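Local atomic coordinates of odorant-binding protein 2a (Homo sapiens, PDB entry 4RUN), a protein that binds and carries small hydrophobic volatile molecules, with higher affinity for aldehydes and large fatty acids. Residues G12-K17 against V114-N119; S35-T40 against A49-M54. The protein carries 2 engineered substitutions. One frame throughout, in Å; residues are numbered along the deposited sequence.

Interaction 1: residues G12-K17 against V114-N119; sequences GTWYVK and VGRNPN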
loop_
_atom_site.group_PDB
_atom_site.type_symbol
_atom_site.label_atom_id
_atom_site.label_comp_id
_atom_site.label_asym_id
_atom_site.label_seq_id
_atom_site.Cartn_x
_atom_site.Cartn_y
_atom_site.Cartn_z
ATOM N N GLY A 12 13.689 -2.586 -3.297
ATOM C CA GLY A 12 13.548 -2.534 -4.757
ATOM C C GLY A 12 12.223 -1.920 -5.196
ATOM O O GLY A 12 11.577 -1.194 -4.440
ATOM N N THR A 13 11.821 -2.213 -6.428
ATOM C CA THR A 13 10.597 -1.655 -6.994
ATOM C C THR A 13 9.393 -2.567 -6.712
ATOM O O THR A 13 9.493 -3.788 -6.825
ATOM C CB THR A 13 10.742 -1.416 -8.513
ATOM O OG1 THR A 13 11.751 -0.435 -8.744
ATOM C CG2 THR A 13 9.431 -0.926 -9.133
ATOM N N TRP A 14 8.279 -1.951 -6.310
ATOM C CA TRP A 14 6.989 -2.621 -6.182
ATOM C C TRP A 14 5.931 -1.836 -6.937
ATOM O O TRP A 14 6.043 -0.634 -7.129
ATOM C CB TRP A 14 6.544 -2.707 -4.734
ATOM C CG TRP A 14 7.351 -3.580 -3.870
ATOM C CD1 TRP A 14 8.478 -3.242 -3.194
ATOM C CD2 TRP A 14 7.068 -4.931 -3.527
ATOM N NE1 TRP A 14 8.925 -4.301 -2.455
ATOM C CE2 TRP A 14 8.078 -5.356 -2.643
ATOM C CE3 TRP A 14 6.065 -5.831 -3.886
ATOM C CZ2 TRP A 14 8.117 -6.644 -2.111
ATOM C CZ3 TRP A 14 6.107 -7.112 -3.358
ATOM C CH2 TRP A 14 7.126 -7.502 -2.479
ATOM N N TYR A 15 4.892 -2.538 -7.347
ATOM C CA TYR A 15 3.817 -1.948 -8.092
ATOM C C TYR A 15 2.530 -2.155 -7.313
ATOM O O TYR A 15 2.240 -3.274 -6.876
ATOM C CB TYR A 15 3.705 -2.604 -9.465
ATOM C CG TYR A 15 4.877 -2.326 -10.362
ATOM C CD1 TYR A 15 4.900 -1.187 -11.163
ATOM C CD2 TYR A 15 5.975 -3.189 -10.407
ATOM C CE1 TYR A 15 5.981 -0.912 -11.981
ATOM C CE2 TYR A 15 7.062 -2.928 -11.229
ATOM C CZ TYR A 15 7.060 -1.785 -12.014
ATOM O OH TYR A 15 8.130 -1.491 -12.832
ATOM N N VAL A 16 1.770 -1.072 -7.147
ATOM C CA VAL A 16 0.479 -1.098 -6.467
ATOM C C VAL A 16 -0.615 -1.378 -7.487
ATOM O O VAL A 16 -0.881 -0.558 -8.359
ATOM C CB VAL A 16 0.186 0.248 -5.800
ATOM C CG1 VAL A 16 -1.157 0.193 -5.102
ATOM C CG2 VAL A 16 1.310 0.648 -4.837
ATOM N N LYS A 17 -1.255 -2.534 -7.370
ATOM C CA LYS A 17 -2.173 -3.025 -8.401
ATOM C C LYS A 17 -3.630 -2.839 -8.023
ATOM O O LYS A 17 -4.494 -2.716 -8.877
ATOM C CB LYS A 17 -1.898 -4.501 -8.644
ATOM C CG LYS A 17 -0.444 -4.799 -8.975
ATOM C CD LYS A 17 -0.196 -6.285 -9.059
ATOM C CE LYS A 17 1.131 -6.547 -9.730
ATOM N NZ LYS A 17 1.482 -7.989 -9.789
ATOM N N VAL A 114 0.207 -5.497 -3.840
ATOM C CA VAL A 114 1.506 -5.093 -4.356
ATOM C C VAL A 114 2.296 -6.275 -4.916
ATOM O O VAL A 114 2.197 -7.396 -4.419
ATOM C CB VAL A 114 2.327 -4.375 -3.265
ATOM C CG1 VAL A 114 1.642 -3.079 -2.895
ATOM C CG2 VAL A 114 2.488 -5.240 -2.013
ATOM N N GLY A 115 3.077 -6.020 -5.966
ATOM C CA GLY A 115 3.900 -7.059 -6.559
ATOM C C GLY A 115 5.101 -6.523 -7.295
ATOM O O GLY A 115 5.199 -5.336 -7.586
ATOM N N ARG A 116 6.029 -7.413 -7.585
ATOM C CA ARG A 116 7.233 -7.041 -8.301
ATOM C C ARG A 116 6.927 -6.799 -9.763
ATOM O O ARG A 116 7.504 -5.921 -10.415
ATOM C CB ARG A 116 8.241 -8.165 -8.176
ATOM C CG ARG A 116 8.697 -8.376 -6.751
ATOM C CD ARG A 116 9.588 -7.240 -6.331
ATOM N NE ARG A 116 10.307 -7.551 -5.110
ATOM C CZ ARG A 116 11.125 -6.701 -4.507
ATOM N NH1 ARG A 116 11.743 -7.060 -3.393
ATOM N NH2 ARG A 116 11.318 -5.489 -5.022
ATOM N N ASN A 117 6.006 -7.600 -10.265
ATOM C CA ASN A 117 5.641 -7.578 -11.647
ATOM C C ASN A 117 4.497 -6.610 -11.752
ATOM O O ASN A 117 3.586 -6.684 -10.949
ATOM C CB ASN A 117 5.183 -8.976 -12.059
ATOM C CG ASN A 117 5.393 -9.240 -13.518
ATOM O OD1 ASN A 117 6.519 -9.173 -14.006
ATOM N ND2 ASN A 117 4.312 -9.518 -14.233
ATOM N N PRO A 118 4.530 -5.705 -12.739
ATOM C CA PRO A 118 3.493 -4.671 -12.839
ATOM C C PRO A 118 2.167 -5.196 -13.373
ATOM O O PRO A 118 1.131 -4.533 -13.215
ATOM C CB PRO A 118 4.090 -3.680 -13.834
ATOM C CG PRO A 118 4.949 -4.529 -14.721
ATOM C CD PRO A 118 5.474 -5.651 -13.872
ATOM N N ASN A 119 2.192 -6.371 -13.992
ATOM C CA ASN A 119 0.982 -6.959 -14.524
ATOM C C ASN A 119 0.152 -7.583 -13.438
ATOM O O ASN A 119 0.677 -8.018 -12.419
ATOM C CB ASN A 119 1.343 -8.007 -15.531
ATOM C CG ASN A 119 2.304 -7.468 -16.552
ATOM O OD1 ASN A 119 3.400 -7.995 -16.728
ATOM N ND2 ASN A 119 1.939 -6.357 -17.165
#
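Tyr15 and Gly115 form an antiparallel hydrogen-bonded pair, Tyr15 N giving to Gly115 O at 2.8 Å and Gly115 N to Tyr15 O at 3.0 Å; Val16 and Val114 follow as a non-hydrogen-bonded pair, and past Gly115 the segment 114-119 leaves the sheet. On the face carrying Val16 and Val114, their methyls meet CG2 to CG1, while CE3 of the Trp14 indole packs against CB of Val114. Arg116 starts away from strand 12-17 but bends at chi2 (-72°), which swings CD back over Trp14, above the six-membered ring. Beyond CD the guanidinium lies nearly flat on the indole, planes at 18° and centres 4.2 Å apart, an off-centre cation-pi stack. NH2 gives a hydrogen bond to Thr13 O (3.1 Å) from well above that carbonyl's plane, and NH1 is held by Thr11 O. Trp14 NE1 gives its own hydrogen bond to Ile10 O, so the stack is tied down on both partners. This pairing of the tryptophan of the lipocalin Gly-X-Trp motif, here Gly12-Thr13-Trp14 on the first barrel strand, with an arginine just after the last long barrel strand is the family's signature at the closed end of the barrel. On the other face Pro118 covers the Tyr15 ring: its CB sits over the ring centre, 3.6 Å from the centroid, in a CH-pi contact, the proline ring running alongside the phenol in the same direction. Gly115 O lies at the edge of this phenol ring, in its plane. Lys17 extends beyond CG, carrying NZ to Asn119 O in a 2.8 Å hydrogen bond; a salt bridge to Asp94 gives the ammonium a second partner.

Interaction 2: residues S35-T40 against A49-M54; sequences SPVKVT and ATFTFM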
loop_
_atom_site.group_PDB
_atom_site.type_symbol
_atom_site.label_atom_id
_atom_site.label_comp_id
_atom_site.label_asym_id
_atom_site.label_seq_id
_atom_site.Cartn_x
_atom_site.Cartn_y
_atom_site.Cartn_z
ATOM N N SER A 35 2.600 5.863 -8.884
ATOM C CA SER A 35 3.885 5.480 -9.456
ATOM C C SER A 35 4.332 4.146 -8.884
ATOM O O SER A 35 3.679 3.614 -7.990
ATOM C CB SER A 35 4.919 6.555 -9.134
ATOM O OG SER A 35 5.225 6.576 -7.745
ATOM N N PRO A 36 5.452 3.591 -9.391
ATOM C CA PRO A 36 6.089 2.477 -8.687
ATOM C C PRO A 36 6.607 2.912 -7.327
ATOM O O PRO A 36 6.932 4.083 -7.140
ATOM C CB PRO A 36 7.267 2.094 -9.594
ATOM C CG PRO A 36 6.906 2.618 -10.938
ATOM C CD PRO A 36 6.118 3.865 -10.678
ATOM N N VAL A 37 6.675 1.971 -6.395
ATOM C CA VAL A 37 7.184 2.236 -5.070
ATOM C C VAL A 37 8.620 1.739 -4.976
ATOM O O VAL A 37 8.886 0.557 -5.183
ATOM C CB VAL A 37 6.333 1.518 -4.011
ATOM C CG1 VAL A 37 6.802 1.892 -2.609
ATOM C CG2 VAL A 37 4.852 1.845 -4.200
ATOM N N LYS A 38 9.547 2.643 -4.678
ATOM C CA LYS A 38 10.944 2.266 -4.492
ATOM C C LYS A 38 11.241 2.163 -3.015
ATOM O O LYS A 38 11.136 3.145 -2.287
ATOM C CB LYS A 38 11.880 3.259 -5.186
ATOM C CG LYS A 38 11.678 3.263 -6.697
ATOM C CD LYS A 38 12.904 3.722 -7.475
ATOM C CE LYS A 38 12.712 3.494 -8.973
ATOM N NZ LYS A 38 13.954 3.766 -9.751
ATOM N N VAL A 39 11.583 0.952 -2.582
ATOM C CA VAL A 39 11.890 0.659 -1.192
ATOM C C VAL A 39 13.402 0.476 -1.048
ATOM O O VAL A 39 13.991 -0.362 -1.727
ATOM C CB VAL A 39 11.141 -0.612 -0.733
ATOM C CG1 VAL A 39 11.408 -0.913 0.736
ATOM C CG2 VAL A 39 9.646 -0.453 -0.971
ATOM N N THR A 40 14.016 1.255 -0.160
ATOM C CA THR A 40 15.455 1.184 0.087
ATOM C C THR A 40 15.717 0.952 1.572
ATOM O O THR A 40 15.002 1.490 2.414
ATOM C CB THR A 40 16.161 2.482 -0.349
ATOM O OG1 THR A 40 15.499 3.612 0.230
ATOM C CG2 THR A 40 16.135 2.628 -1.852
ATOM N N ALA A 49 10.236 3.950 1.848
ATOM C CA ALA A 49 9.472 3.774 0.631
ATOM C C ALA A 49 9.239 5.143 0.018
ATOM O O ALA A 49 8.860 6.073 0.718
ATOM C CB ALA A 49 8.148 3.095 0.938
ATOM N N THR A 50 9.447 5.252 -1.291
ATOM C CA THR A 50 9.237 6.508 -2.021
ATOM C C THR A 50 8.295 6.261 -3.189
ATOM O O THR A 50 8.456 5.284 -3.908
ATOM C CB THR A 50 10.560 7.128 -2.534
ATOM O OG1 THR A 50 11.338 6.150 -3.237
ATOM C CG2 THR A 50 11.367 7.665 -1.382
ATOM N N PHE A 51 7.295 7.123 -3.350
ATOM C CA PHE A 51 6.341 7.007 -4.452
ATOM C C PHE A 51 5.551 8.301 -4.608
ATOM O O PHE A 51 5.622 9.198 -3.768
ATOM C CB PHE A 51 5.362 5.855 -4.224
ATOM C CG PHE A 51 4.565 5.987 -2.967
ATOM C CD1 PHE A 51 5.064 5.508 -1.767
ATOM C CD2 PHE A 51 3.314 6.588 -2.978
ATOM C CE1 PHE A 51 4.335 5.628 -0.600
ATOM C CE2 PHE A 51 2.574 6.714 -1.810
ATOM C CZ PHE A 51 3.088 6.235 -0.619
ATOM N N THR A 52 4.805 8.384 -5.704
ATOM C CA THR A 52 3.929 9.514 -5.962
ATOM C C THR A 52 2.571 8.997 -6.384
ATOM O O THR A 52 2.447 7.857 -6.831
ATOM C CB THR A 52 4.499 10.425 -7.065
ATOM O OG1 THR A 52 4.516 9.738 -8.321
ATOM C CG2 THR A 52 5.906 10.858 -6.721
ATOM N N PHE A 53 1.554 9.828 -6.229
ATOM C CA PHE A 53 0.224 9.485 -6.706
ATOM C C PHE A 53 -0.590 10.737 -6.942
ATOM O O PHE A 53 -0.264 11.795 -6.420
ATOM C CB PHE A 53 -0.497 8.576 -5.721
ATOM C CG PHE A 53 -0.759 9.199 -4.384
ATOM C CD1 PHE A 53 0.165 9.075 -3.359
ATOM C CD2 PHE A 53 -1.939 9.878 -4.140
ATOM C CE1 PHE A 53 -0.074 9.630 -2.122
ATOM C CE2 PHE A 53 -2.177 10.448 -2.907
ATOM C CZ PHE A 53 -1.243 10.320 -1.896
ATOM N N MET A 54 -1.633 10.614 -7.753
ATOM C CA MET A 54 -2.492 11.744 -8.059
ATOM C C MET A 54 -3.769 11.632 -7.258
ATOM O O MET A 54 -4.430 10.617 -7.268
ATOM C CB MET A 54 -2.843 11.802 -9.548
ATOM C CG MET A 54 -1.670 12.017 -10.494
ATOM S SD MET A 54 -1.096 13.706 -10.487
ATOM C CE MET A 54 -2.588 14.584 -10.951
#
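Ser35 meets Thr52 through backbone and side chain together. Its N gives a nearly straight hydrogen bond to Thr52 O (2.9 Å, 168° at the hydrogen). Followed outward, Ser35 CB points toward strand 49-54 and lies 3.3 Å from Thr52 OG1. The hydroxyl at its tip sits between the backbone N and the carbonyl carbon (chi1 69°), where OG accepts the N-H of Thr52 at 2.8 Å and also packs against CA and CB of Phe51. OG thus stands in for the carbonyl oxygen of Ser35, which is turned away from Thr52 N. An alanine in place of this serine would probably leave Thr52 N without this acceptor, weakening the grip on this end of the strand pair. Thr52 OG1 itself makes a weak hydrogen bond to Cys151 N, near the disulfide of Cys59 and Cys151.

Further along, Lys38 and Thr50 are a hydrogen-bonded pair. Lys38 O is gripped twice, by Thr50 N at 2.9 Å and Thr50 OG1 at 3.2 Å, the two donors coming from opposite faces of the carbonyl plane. On the other face Val37 spreads its methyls over two neighbours, CG1 against Ala49 CB and CG2 against Phe51 CB, each at 4.0 Å. Val39, two residues on and on the same face, touches Ala49 CB with CG2. Strands 37-40 and 49-54 run at 165° to each other, and belong to an antiparallel beta hairpin in the up-and-down barrel of the lipocalin fold.

Interactions 1 and 2 share one sheet of the barrel: strand 12-21 lies between strands 106-115 and 33-41, and strand 47-55 follows on the far side of 33-41. Their centres are about 10 Å apart, and they touch directly. Gly12 N is 2.7 Å from Val39 O and Trp14 O is 2.8 Å from Val37 N, both probable hydrogen bonds. Side chains join them as well, Trp14 CD1 packing on Val39 CG2 at 3.8 Å and Thr13 CG2 on Pro36 CB. Both segments of interaction 2 fall in sequence between those of interaction 1. A citrate, probably an additive of the crystallisation, lies about 5 Å from the Phe51 side chain.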